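Local coordinates for protein alcohol dehydrogenase YqhD (Escherichia coli, PDB 4QGS) that reduces a broad range of short-chain aldehydes to alcohols with NADPH, using one zinc ion per subunit, at residues D205-T210 with A259-E263; E229-L233 with Q317-V322; L85-V89 with F114-A119; I76-P80 with S107-T112. One frame throughout, in Å; residues are numbered along the deposited sequence.

Contact 1 (D205-T210 with A259-E263); sequences DAFVHT and ATQAE. Unlike the reference sequence in segment 259-263: E263 (reference Leu). With ZN (zinc ion), chain B.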
loop_
_atom_site.group_PDB
_atom_site.type_symbol
_atom_site.label_atom_id
_atom_site.label_comp_id
_atom_site.label_asym_id
_atom_site.label_seq_id
_atom_site.Cartn_x
_atom_site.Cartn_y
_atom_site.Cartn_z
ATOM N N ASP A 205 -6.052 2.057 5.201
ATOM C CA ASP A 205 -4.846 1.308 4.851
ATOM C C ASP A 205 -3.599 2.112 5.233
ATOM O O ASP A 205 -2.659 1.568 5.839
ATOM C CB ASP A 205 -4.844 0.974 3.363
ATOM C CG ASP A 205 -3.687 0.051 2.959
ATOM O OD1 ASP A 205 -3.335 -0.916 3.693
ATOM O OD2 ASP A 205 -3.125 0.306 1.872
ATOM N N ALA A 206 -3.604 3.409 4.926
ATOM C CA ALA A 206 -2.479 4.264 5.355
ATOM C C ALA A 206 -2.310 4.264 6.883
ATOM O O ALA A 206 -1.187 4.180 7.403
ATOM C CB ALA A 206 -2.670 5.689 4.842
ATOM N N PHE A 207 -3.425 4.349 7.598
ATOM C CA PHE A 207 -3.421 4.386 9.054
ATOM C C PHE A 207 -2.795 3.104 9.588
ATOM O O PHE A 207 -1.920 3.126 10.468
ATOM C CB PHE A 207 -4.857 4.566 9.575
ATOM C CG PHE A 207 -4.957 4.866 11.057
ATOM C CD1 PHE A 207 -5.162 6.164 11.504
ATOM C CD2 PHE A 207 -4.871 3.843 11.999
ATOM C CE1 PHE A 207 -5.290 6.446 12.860
ATOM C CE2 PHE A 207 -4.988 4.123 13.366
ATOM C CZ PHE A 207 -5.194 5.419 13.793
ATOM N N VAL A 208 -3.221 1.978 9.025
ATOM C CA VAL A 208 -2.743 0.690 9.509
ATOM C C VAL A 208 -1.293 0.450 9.105
ATOM O O VAL A 208 -0.518 -0.042 9.924
ATOM C CB VAL A 208 -3.646 -0.454 9.010
ATOM C CG1 VAL A 208 -3.057 -1.802 9.430
ATOM C CG2 VAL A 208 -5.044 -0.269 9.587
ATOM N N HIS A 209 -0.896 0.826 7.885
ATOM C CA HIS A 209 0.526 0.704 7.527
ATOM C C HIS A 209 1.395 1.454 8.534
ATOM O O HIS A 209 2.479 0.981 8.893
ATOM C CB HIS A 209 0.803 1.210 6.107
ATOM C CG HIS A 209 0.511 0.196 5.044
ATOM N ND1 HIS A 209 1.493 -0.364 4.256
ATOM C CD2 HIS A 209 -0.656 -0.380 4.659
ATOM C CE1 HIS A 209 0.942 -1.227 3.418
ATOM N NE2 HIS A 209 -0.359 -1.255 3.642
ATOM N N THR A 210 0.906 2.599 9.002
ATOM C CA THR A 210 1.644 3.391 9.984
ATOM C C THR A 210 1.734 2.648 11.320
ATOM O O THR A 210 2.826 2.502 11.871
ATOM C CB THR A 210 1.008 4.760 10.191
ATOM O OG1 THR A 210 0.926 5.426 8.922
ATOM C CG2 THR A 210 1.866 5.617 11.176
ATOM N N ALA A 259 -0.637 9.732 3.332
ATOM C CA ALA A 259 -0.709 8.339 2.922
ATOM C C ALA A 259 0.587 7.923 2.239
ATOM O O ALA A 259 1.072 6.801 2.407
ATOM C CB ALA A 259 -1.934 8.119 1.988
ATOM N N THR A 260 1.172 8.845 1.485
ATOM C CA THR A 260 2.431 8.564 0.827
ATOM C C THR A 260 3.517 8.300 1.857
ATOM O O THR A 260 4.312 7.388 1.686
ATOM C CB THR A 260 2.845 9.715 -0.106
ATOM O OG1 THR A 260 1.879 9.818 -1.157
ATOM C CG2 THR A 260 4.203 9.440 -0.722
ATOM N N GLN A 261 3.539 9.070 2.939
ATOM C CA GLN A 261 4.538 8.823 3.983
ATOM C C GLN A 261 4.266 7.504 4.715
ATOM O O GLN A 261 5.200 6.795 5.082
ATOM C CB GLN A 261 4.589 9.997 4.962
ATOM C CG GLN A 261 5.050 11.288 4.294
ATOM C CD GLN A 261 6.459 11.140 3.726
ATOM O OE1 GLN A 261 7.353 10.665 4.405
ATOM N NE2 GLN A 261 6.641 11.521 2.473
ATOM N N ALA A 262 2.994 7.158 4.896
ATOM C CA ALA A 262 2.645 5.899 5.565
ATOM C C ALA A 262 3.173 4.694 4.784
ATOM O O ALA A 262 3.524 3.665 5.364
ATOM C CB ALA A 262 1.125 5.799 5.749
ATOM N N GLU A 263 3.268 4.834 3.467
ATOM C CA GLU A 263 3.775 3.763 2.601
ATOM C C GLU A 263 5.270 3.854 2.216
ATOM O O GLU A 263 5.718 3.094 1.371
ATOM C CB GLU A 263 2.947 3.756 1.317
ATOM C CG GLU A 263 1.856 2.726 1.251
ATOM C CD GLU A 263 0.573 3.201 1.897
ATOM O OE1 GLU A 263 0.063 2.497 2.796
ATOM O OE2 GLU A 263 0.070 4.267 1.494
HETATM ZN ZN ZN B . -1.969 -2.473 3.183
HETATM O O HOH W 1 -0.711 -3.694 2.034
HETATM O O HOH W 2 -1.898 -1.570 1.231
#

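Contact 2 (E229-L233 with Q317-V322); sequences EGILL and QYAERV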
loop_
_atom_site.group_PDB
_atom_site.type_symbol
_atom_site.label_atom_id
_atom_site.label_comp_id
_atom_site.label_asym_id
_atom_site.label_seq_id
_atom_site.Cartn_x
_atom_site.Cartn_y
_atom_site.Cartn_z
ATOM N N GLU A 229 3.371 9.336 14.574
ATOM C CA GLU A 229 2.324 10.060 15.292
ATOM C C GLU A 229 1.736 11.187 14.438
ATOM O O GLU A 229 0.509 11.371 14.381
ATOM C CB GLU A 229 2.881 10.605 16.616
ATOM C CG GLU A 229 3.018 9.520 17.657
ATOM C CD GLU A 229 4.073 9.828 18.731
ATOM O OE1 GLU A 229 4.505 10.991 18.833
ATOM O OE2 GLU A 229 4.457 8.892 19.462
ATOM N N GLY A 230 2.614 11.913 13.754
ATOM C CA GLY A 230 2.211 13.001 12.877
ATOM C C GLY A 230 1.327 12.543 11.732
ATOM O O GLY A 230 0.335 13.202 11.392
ATOM N N ILE A 231 1.700 11.432 11.114
ATOM C CA ILE A 231 0.887 10.856 10.039
ATOM C C ILE A 231 -0.510 10.501 10.571
ATOM O O ILE A 231 -1.532 10.837 9.952
ATOM C CB ILE A 231 1.561 9.596 9.425
ATOM C CG1 ILE A 231 2.819 9.993 8.650
ATOM C CG2 ILE A 231 0.563 8.826 8.516
ATOM C CD1 ILE A 231 3.762 8.840 8.345
ATOM N N LEU A 232 -0.545 9.834 11.724
ATOM C CA LEU A 232 -1.808 9.354 12.308
ATOM C C LEU A 232 -2.717 10.534 12.656
ATOM O O LEU A 232 -3.904 10.550 12.313
ATOM C CB LEU A 232 -1.525 8.490 13.546
ATOM C CG LEU A 232 -0.742 7.215 13.241
ATOM C CD1 LEU A 232 -0.281 6.544 14.520
ATOM C CD2 LEU A 232 -1.624 6.236 12.434
ATOM N N LEU A 233 -2.146 11.550 13.297
ATOM C CA LEU A 233 -2.888 12.750 13.648
ATOM C C LEU A 233 -3.483 13.441 12.416
ATOM O O LEU A 233 -4.623 13.915 12.438
ATOM C CB LEU A 233 -1.963 13.716 14.416
ATOM C CG LEU A 233 -1.764 13.275 15.870
ATOM C CD1 LEU A 233 -0.482 13.888 16.434
ATOM C CD2 LEU A 233 -2.958 13.655 16.721
ATOM N N GLN A 317 1.551 5.088 24.567
ATOM C CA GLN A 317 2.129 6.250 23.893
ATOM C C GLN A 317 1.190 6.726 22.788
ATOM O O GLN A 317 0.947 7.919 22.628
ATOM C CB GLN A 317 3.519 5.933 23.320
ATOM C CG GLN A 317 4.203 7.160 22.689
ATOM C CD GLN A 317 5.675 6.930 22.377
ATOM O OE1 GLN A 317 6.324 6.080 22.985
ATOM N NE2 GLN A 317 6.206 7.685 21.417
ATOM N N TYR A 318 0.659 5.770 22.034
ATOM C CA TYR A 318 -0.310 6.040 20.980
ATOM C C TYR A 318 -1.538 6.731 21.557
ATOM O O TYR A 318 -2.015 7.728 21.010
ATOM C CB TYR A 318 -0.664 4.718 20.286
ATOM C CG TYR A 318 -1.881 4.693 19.382
ATOM C CD1 TYR A 318 -1.831 5.233 18.106
ATOM C CD2 TYR A 318 -3.048 4.051 19.778
ATOM C CE1 TYR A 318 -2.936 5.176 17.250
ATOM C CE2 TYR A 318 -4.165 3.983 18.930
ATOM C CZ TYR A 318 -4.097 4.556 17.673
ATOM O OH TYR A 318 -5.184 4.498 16.827
ATOM N N ALA A 319 -2.022 6.230 22.688
ATOM C CA ALA A 319 -3.225 6.782 23.311
ATOM C C ALA A 319 -3.022 8.240 23.695
ATOM O O ALA A 319 -3.884 9.079 23.460
ATOM C CB ALA A 319 -3.616 5.971 24.520
ATOM N N GLU A 320 -1.865 8.539 24.275
ATOM C CA GLU A 320 -1.551 9.899 24.688
ATOM C C GLU A 320 -1.234 10.826 23.506
ATOM O O GLU A 320 -1.818 11.909 23.382
ATOM C CB GLU A 320 -0.369 9.869 25.669
ATOM C CG GLU A 320 0.013 11.216 26.231
ATOM C CD GLU A 320 1.048 11.091 27.335
ATOM O OE1 GLU A 320 0.843 10.268 28.251
ATOM O OE2 GLU A 320 2.067 11.804 27.281
ATOM N N ARG A 321 -0.331 10.392 22.628
ATOM C CA ARG A 321 0.189 11.250 21.558
ATOM C C ARG A 321 -0.795 11.448 20.412
ATOM O O ARG A 321 -0.839 12.516 19.810
ATOM C CB ARG A 321 1.489 10.676 20.987
ATOM C CG ARG A 321 2.682 10.650 21.965
ATOM C CD ARG A 321 3.432 11.964 21.965
ATOM N NE ARG A 321 4.539 11.943 22.928
ATOM C CZ ARG A 321 5.783 11.583 22.634
ATOM N NH1 ARG A 321 6.095 11.201 21.406
ATOM N NH2 ARG A 321 6.729 11.603 23.579
ATOM N N VAL A 322 -1.575 10.420 20.103
ATOM C CA VAL A 322 -2.472 10.509 18.950
ATOM C C VAL A 322 -3.909 10.844 19.377
ATOM O O VAL A 322 -4.594 11.609 18.703
ATOM C CB VAL A 322 -2.423 9.199 18.133
ATOM C CG1 VAL A 322 -3.475 9.187 17.018
ATOM C CG2 VAL A 322 -1.026 9.004 17.544
#

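Contact 3 (L85-V89 with F114-A119); sequences LMNAV and FIAAAA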
loop_
_atom_site.group_PDB
_atom_site.type_symbol
_atom_site.label_atom_id
_atom_site.label_comp_id
_atom_site.label_asym_id
_atom_site.label_seq_id
_atom_site.Cartn_x
_atom_site.Cartn_y
_atom_site.Cartn_z
ATOM N N LEU A 85 1.696 -8.987 -18.255
ATOM C CA LEU A 85 2.927 -8.223 -18.096
ATOM C C LEU A 85 3.987 -8.699 -19.093
ATOM O O LEU A 85 4.749 -7.894 -19.627
ATOM C CB LEU A 85 3.443 -8.326 -16.657
ATOM C CG LEU A 85 2.449 -7.867 -15.584
ATOM C CD1 LEU A 85 3.053 -7.974 -14.202
ATOM C CD2 LEU A 85 1.977 -6.436 -15.843
ATOM N N MET A 86 4.014 -10.002 -19.364
ATOM C CA MET A 86 4.940 -10.557 -20.350
ATOM C C MET A 86 4.622 -10.080 -21.765
ATOM O O MET A 86 5.528 -9.905 -22.579
ATOM C CB MET A 86 4.924 -12.084 -20.317
ATOM C CG MET A 86 5.875 -12.696 -19.309
ATOM S SD MET A 86 7.592 -12.179 -19.556
ATOM C CE MET A 86 7.753 -11.001 -18.244
ATOM N N ASN A 87 3.336 -9.888 -22.059
ATOM C CA ASN A 87 2.915 -9.314 -23.339
ATOM C C ASN A 87 3.483 -7.913 -23.514
ATOM O O ASN A 87 3.875 -7.511 -24.609
ATOM C CB ASN A 87 1.392 -9.262 -23.437
ATOM C CG ASN A 87 0.790 -10.575 -23.899
ATOM O OD1 ASN A 87 1.453 -11.388 -24.545
ATOM N ND2 ASN A 87 -0.476 -10.788 -23.567
ATOM N N ALA A 88 3.513 -7.163 -22.420
ATOM C CA ALA A 88 4.063 -5.817 -22.454
ATOM C C ALA A 88 5.571 -5.877 -22.615
ATOM O O ALA A 88 6.159 -5.054 -23.313
ATOM C CB ALA A 88 3.691 -5.058 -21.208
ATOM N N VAL A 89 6.194 -6.853 -21.958
ATOM C CA VAL A 89 7.636 -7.056 -22.078
ATOM C C VAL A 89 7.975 -7.356 -23.535
ATOM O O VAL A 89 8.999 -6.906 -24.055
ATOM C CB VAL A 89 8.131 -8.196 -21.155
ATOM C CG1 VAL A 89 9.577 -8.575 -21.468
ATOM C CG2 VAL A 89 8.001 -7.782 -19.695
ATOM N N PHE A 114 7.629 -4.662 -12.735
ATOM C CA PHE A 114 8.024 -5.971 -13.217
ATOM C C PHE A 114 8.445 -5.906 -14.681
ATOM O O PHE A 114 9.458 -6.483 -15.064
ATOM C CB PHE A 114 6.885 -6.968 -13.031
ATOM C CG PHE A 114 7.177 -8.315 -13.592
ATOM C CD1 PHE A 114 8.071 -9.168 -12.960
ATOM C CD2 PHE A 114 6.567 -8.732 -14.756
ATOM C CE1 PHE A 114 8.345 -10.415 -13.484
ATOM C CE2 PHE A 114 6.830 -9.974 -15.274
ATOM C CZ PHE A 114 7.725 -10.817 -14.644
ATOM N N ILE A 115 7.668 -5.193 -15.496
ATOM C CA ILE A 115 8.006 -5.028 -16.905
ATOM C C ILE A 115 9.395 -4.402 -17.073
ATOM O O ILE A 115 10.199 -4.872 -17.877
ATOM C CB ILE A 115 6.953 -4.165 -17.633
ATOM C CG1 ILE A 115 5.596 -4.860 -17.607
ATOM C CG2 ILE A 115 7.374 -3.900 -19.066
ATOM C CD1 ILE A 115 4.428 -3.957 -18.022
ATOM N N ALA A 116 9.682 -3.366 -16.291
ATOM C CA ALA A 116 10.961 -2.664 -16.363
ATOM C C ALA A 116 12.153 -3.581 -16.081
ATOM O O ALA A 116 13.198 -3.481 -16.728
ATOM C CB ALA A 116 10.967 -1.495 -15.389
ATOM N N ALA A 117 12.001 -4.468 -15.105
ATOM C CA ALA A 117 13.092 -5.357 -14.724
ATOM C C ALA A 117 13.183 -6.538 -15.674
ATOM O O ALA A 117 14.266 -6.897 -16.141
ATOM C CB ALA A 117 12.909 -5.840 -13.302
ATOM N N ALA A 118 12.033 -7.141 -15.953
ATOM C CA ALA A 118 11.971 -8.287 -16.847
ATOM C C ALA A 118 12.605 -7.971 -18.192
ATOM O O ALA A 118 13.221 -8.837 -18.816
ATOM C CB ALA A 118 10.525 -8.738 -17.036
ATOM N N ALA A 119 12.462 -6.724 -18.627
ATOM C CA ALA A 119 12.884 -6.332 -19.961
ATOM C C ALA A 119 14.395 -6.365 -20.153
ATOM O O ALA A 119 14.869 -6.686 -21.232
ATOM C CB ALA A 119 12.336 -4.956 -20.278
#

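Contact 4 (I76-P80 with S107-T112); sequences IEPNP and SVLDGT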
loop_
_atom_site.group_PDB
_atom_site.type_symbol
_atom_site.label_atom_id
_atom_site.label_comp_id
_atom_site.label_asym_id
_atom_site.label_seq_id
_atom_site.Cartn_x
_atom_site.Cartn_y
_atom_site.Cartn_z
ATOM N N ILE A 76 -3.804 -3.740 -17.494
ATOM C CA ILE A 76 -3.183 -4.280 -16.291
ATOM C C ILE A 76 -4.269 -4.391 -15.226
ATOM O O ILE A 76 -4.873 -3.403 -14.821
ATOM C CB ILE A 76 -2.008 -3.413 -15.791
ATOM C CG1 ILE A 76 -0.863 -3.423 -16.811
ATOM C CG2 ILE A 76 -1.502 -3.919 -14.450
ATOM C CD1 ILE A 76 0.341 -2.579 -16.406
ATOM N N GLU A 77 -4.543 -5.618 -14.806
ATOM C CA GLU A 77 -5.643 -5.869 -13.886
ATOM C C GLU A 77 -5.196 -5.689 -12.442
ATOM O O GLU A 77 -3.999 -5.703 -12.158
ATOM C CB GLU A 77 -6.199 -7.280 -14.109
ATOM C CG GLU A 77 -5.127 -8.351 -14.214
ATOM C CD GLU A 77 -4.649 -8.547 -15.642
ATOM O OE1 GLU A 77 -5.381 -8.153 -16.573
ATOM O OE2 GLU A 77 -3.536 -9.075 -15.835
ATOM N N PRO A 78 -6.158 -5.488 -11.525
ATOM C CA PRO A 78 -5.800 -5.608 -10.112
ATOM C C PRO A 78 -5.227 -7.001 -9.915
ATOM O O PRO A 78 -5.748 -7.933 -10.529
ATOM C CB PRO A 78 -7.131 -5.420 -9.381
ATOM C CG PRO A 78 -8.008 -4.700 -10.359
ATOM C CD PRO A 78 -7.587 -5.180 -11.716
ATOM N N ASN A 79 -4.178 -7.141 -9.114
ATOM C CA ASN A 79 -3.373 -8.362 -9.127
ATOM C C ASN A 79 -2.901 -8.627 -10.555
ATOM O O ASN A 79 -3.394 -9.539 -11.216
ATOM C CB ASN A 79 -4.164 -9.563 -8.591
ATOM C CG ASN A 79 -4.525 -9.420 -7.127
ATOM O OD1 ASN A 79 -4.127 -8.460 -6.466
ATOM N ND2 ASN A 79 -5.308 -10.363 -6.620
ATOM N N PRO A 80 -1.954 -7.808 -11.042
ATOM C CA PRO A 80 -1.488 -7.903 -12.431
ATOM C C PRO A 80 -0.983 -9.301 -12.784
ATOM O O PRO A 80 -0.137 -9.846 -12.074
ATOM C CB PRO A 80 -0.356 -6.868 -12.497
ATOM C CG PRO A 80 0.031 -6.610 -11.074
ATOM C CD PRO A 80 -1.227 -6.776 -10.284
ATOM N N SER A 107 -1.496 -1.219 -8.466
ATOM C CA SER A 107 -1.526 -2.366 -9.366
ATOM C C SER A 107 -0.789 -2.069 -10.674
ATOM O O SER A 107 0.006 -2.880 -11.151
ATOM C CB SER A 107 -2.970 -2.766 -9.656
ATOM O OG SER A 107 -3.022 -3.903 -10.499
ATOM N N VAL A 108 -1.055 -0.902 -11.250
ATOM C CA VAL A 108 -0.397 -0.511 -12.492
ATOM C C VAL A 108 1.082 -0.295 -12.231
ATOM O O VAL A 108 1.936 -0.718 -13.013
ATOM C CB VAL A 108 -1.027 0.770 -13.096
ATOM C CG1 VAL A 108 -0.253 1.232 -14.336
ATOM C CG2 VAL A 108 -2.487 0.531 -13.443
ATOM N N LEU A 109 1.377 0.358 -11.113
ATOM C CA LEU A 109 2.756 0.620 -10.725
ATOM C C LEU A 109 3.533 -0.677 -10.557
ATOM O O LEU A 109 4.613 -0.836 -11.122
ATOM C CB LEU A 109 2.799 1.431 -9.433
ATOM C CG LEU A 109 4.191 1.710 -8.871
ATOM C CD1 LEU A 109 5.009 2.532 -9.859
ATOM C CD2 LEU A 109 4.082 2.417 -7.536
ATOM N N ASP A 110 2.969 -1.614 -9.799
ATOM C CA ASP A 110 3.655 -2.868 -9.499
ATOM C C ASP A 110 3.947 -3.676 -10.761
ATOM O O ASP A 110 5.055 -4.180 -10.949
ATOM C CB ASP A 110 2.832 -3.703 -8.517
ATOM C CG ASP A 110 2.892 -3.162 -7.106
ATOM O OD1 ASP A 110 3.689 -2.228 -6.862
ATOM O OD2 ASP A 110 2.161 -3.681 -6.235
ATOM N N GLY A 111 2.951 -3.788 -11.628
ATOM C CA GLY A 111 3.112 -4.518 -12.864
ATOM C C GLY A 111 4.149 -3.857 -13.749
ATOM O O GLY A 111 4.909 -4.518 -14.447
ATOM N N THR A 112 4.183 -2.534 -13.724
ATOM C CA THR A 112 5.129 -1.823 -14.564
ATOM C C THR A 112 6.550 -2.003 -14.031
ATOM O O THR A 112 7.506 -2.094 -14.804
ATOM C CB THR A 112 4.747 -0.333 -14.670
ATOM O OG1 THR A 112 3.428 -0.243 -15.232
ATOM C CG2 THR A 112 5.728 0.411 -15.560
#

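Contact 1 (D205-T210 with A259-E263)
Two helices of the all-helical C-terminal domain of iron-containing alcohol dehydrogenases meet here, beside the catalytic zinc site. A259, on helix 249-262, lies beside A206 of helix 196-211. Their CA atoms are 5.1 Å apart, and A206 CB meets A259 CB at 3.8 Å. Small side chains make this close approach possible. One turn on, A262 points its CB at the 205-210 helix. A262 CB packs 3.9 Å from A206 CB, 3.3 Å from A206 O and 3.2 Å from T210 OG1. T210 OG1 donates to A206 O at 2.9 Å, so the A262 methyl rests on an internal hydrogen bond of the facing helix. E263 is the first residue to leave helical geometry, and it replaces the leucine of the reference sequence. Its side chain reaches back toward the metal-binding residues. E263 OE1 lies over one face of the H209 ring and stays 4.0 Å from D205 OD2, a like-charge approach rather than a bond. D205 and H209 are one turn apart on the same helix, so both side chains can reach the metal. H278 and H292 complete the protein ligands, and two waters add to the zinc shell. D205 OD1 and H209 NE2 each bind zinc at 2.1 Å, while H209 CG sits 3.2 Å from E263 OE1.

Contact 2 (E229-L233 with Q317-V322)
Polar and apolar contacts combine where helices 222-244 and 312-323 cross. The axes of the two short segments approach to 10.2 Å at a signed angle of -60°. The polar part is built around E229, whose extended side chain points at the other helix. E229 OE1 forms a salt bridge with R321, taking a hydrogen bond from R321 NH1 at 3.0 Å. E229 OE2 accepts from Q317 NE2 at 2.9 Å. Q317 and R321 are one helical turn apart, so one carboxylate can bind both. E229 OE2 also has Y214 as a hydrogen-bond partner. The apolar part lies next to it. L232 CD1 meets V322 CG2 and the edge of the Y318 ring at Y318 CE1, both at 4.0 Å. V322 CG2 also touches E229 CG at 4.1 Å. L233 covers backbone instead: L233 CD2 is 3.3 Å from V322 O, and L233 CD1 is 3.7 Å from R321 O. The contact joins two helices of the C-terminal helical domain by a salt bridge, a hydrogen bond and apolar packing. L232 and Y318 both rest on F207 of helix 196-211. On the side of helix 330-347, Y318 OH hydrogen-bonds to T341 OG1 and the Y318 side chain touches A337.

Contact 3 (L85-V89 with F114-A119)
Helix 82-95 packs on helix 106-119 mainly through apolar side chains. The axes of the two short segments approach to 9.2 Å at a signed crossing angle of -51°. L85 takes the mt rotamer and points at its partner helix, bringing L85 CD1 to 3.6 Å from F114 CD2. L85 CD2 meets I115 CD1 at 4.1 Å. The CA-to-CB bond of M86 faces away from the other helix. Two successive m torsions fold the chain back, and M86 CE ends 3.3 Å from F114 CE2 and 3.8 Å from A118 CB. F114, with chi1 t, sends its ring across to meet both L85 and M86. I115 has the extended mt form, which carries I115 CD1 out to 3.5 Å from A88 CB. V89, with chi1 t, places V89 CG2 4.0 Å from I115 CG2 and 3.8 Å from A118 CB. The small A88 and A118 leave room for these longer neighbours. I115 also touches L100 of strand 99-104, so the layer continues into the sheet. Strand 69-73, helix 82-95 and strand 99-104 form a beta-alpha-beta crossover, and helix 106-119 follows directly. Such adjacent helices packed on a parallel sheet are typical of the Rossmann-like, dinucleotide-binding N-terminal domain of this family.

Contact 4 (I76-P80 with S107-T112)
I76, in the loop after strand 69-73, points at helix 106-119. I76 CG2 lies 3.8 Å from S107 O and 4.1 Å from V108 CA, while I76 CD1 reaches to 4.0 Å from T112 OG1. E77 brings its backbone in: E77 O is 2.6 Å from S107 OG. P78 CA follows at 3.3 Å from the same S107 OG. N79 has positive phi (55°), and the loop turns here. N79, S107 and D110 all bind NADP(+), as does nearby K171, so the contact lies in the cofactor site, empty in this crystal. P80 comes back to the helix, with P80 CD 3.4 Å from S107 OG and P80 CG 4.1 Å from G111 N. A CB on G111 would crowd both P80 and I76. The loop joins strand 69-73 to helix 82-95. I76 makes a backbone hydrogen bond with Y47, just past strand 42-46, and P80 one with S164, just past strand 161-163. The helix side chains V108 and T112 rest on strand 99-104.

How the contacts relate
From the N terminus, contact 4 opens first at 76-80 and contact 3 at 85-89. Contact 4 closes at 107-112 and contact 3 at 114-119, so the two loops cross. Both end on helix 106-119, and they touch where L85 CD1 lies 3.7 Å from G111 CA. Together they tie the loop after strand 69-73 and helix 82-95 to helix 106-119, within the cofactor-binding half. The chain then enters the helical half. Contact 1 opens at 205-210, contact 2 at 229-233, and they close in the same order at 259-263 and 317-322, crossing again. They share packing between F207 and Y318. Contacts 1 and 4 do not touch. Their nearest atoms are about 9 Å apart, with the zinc site on one side and the NADP(+) site on the other.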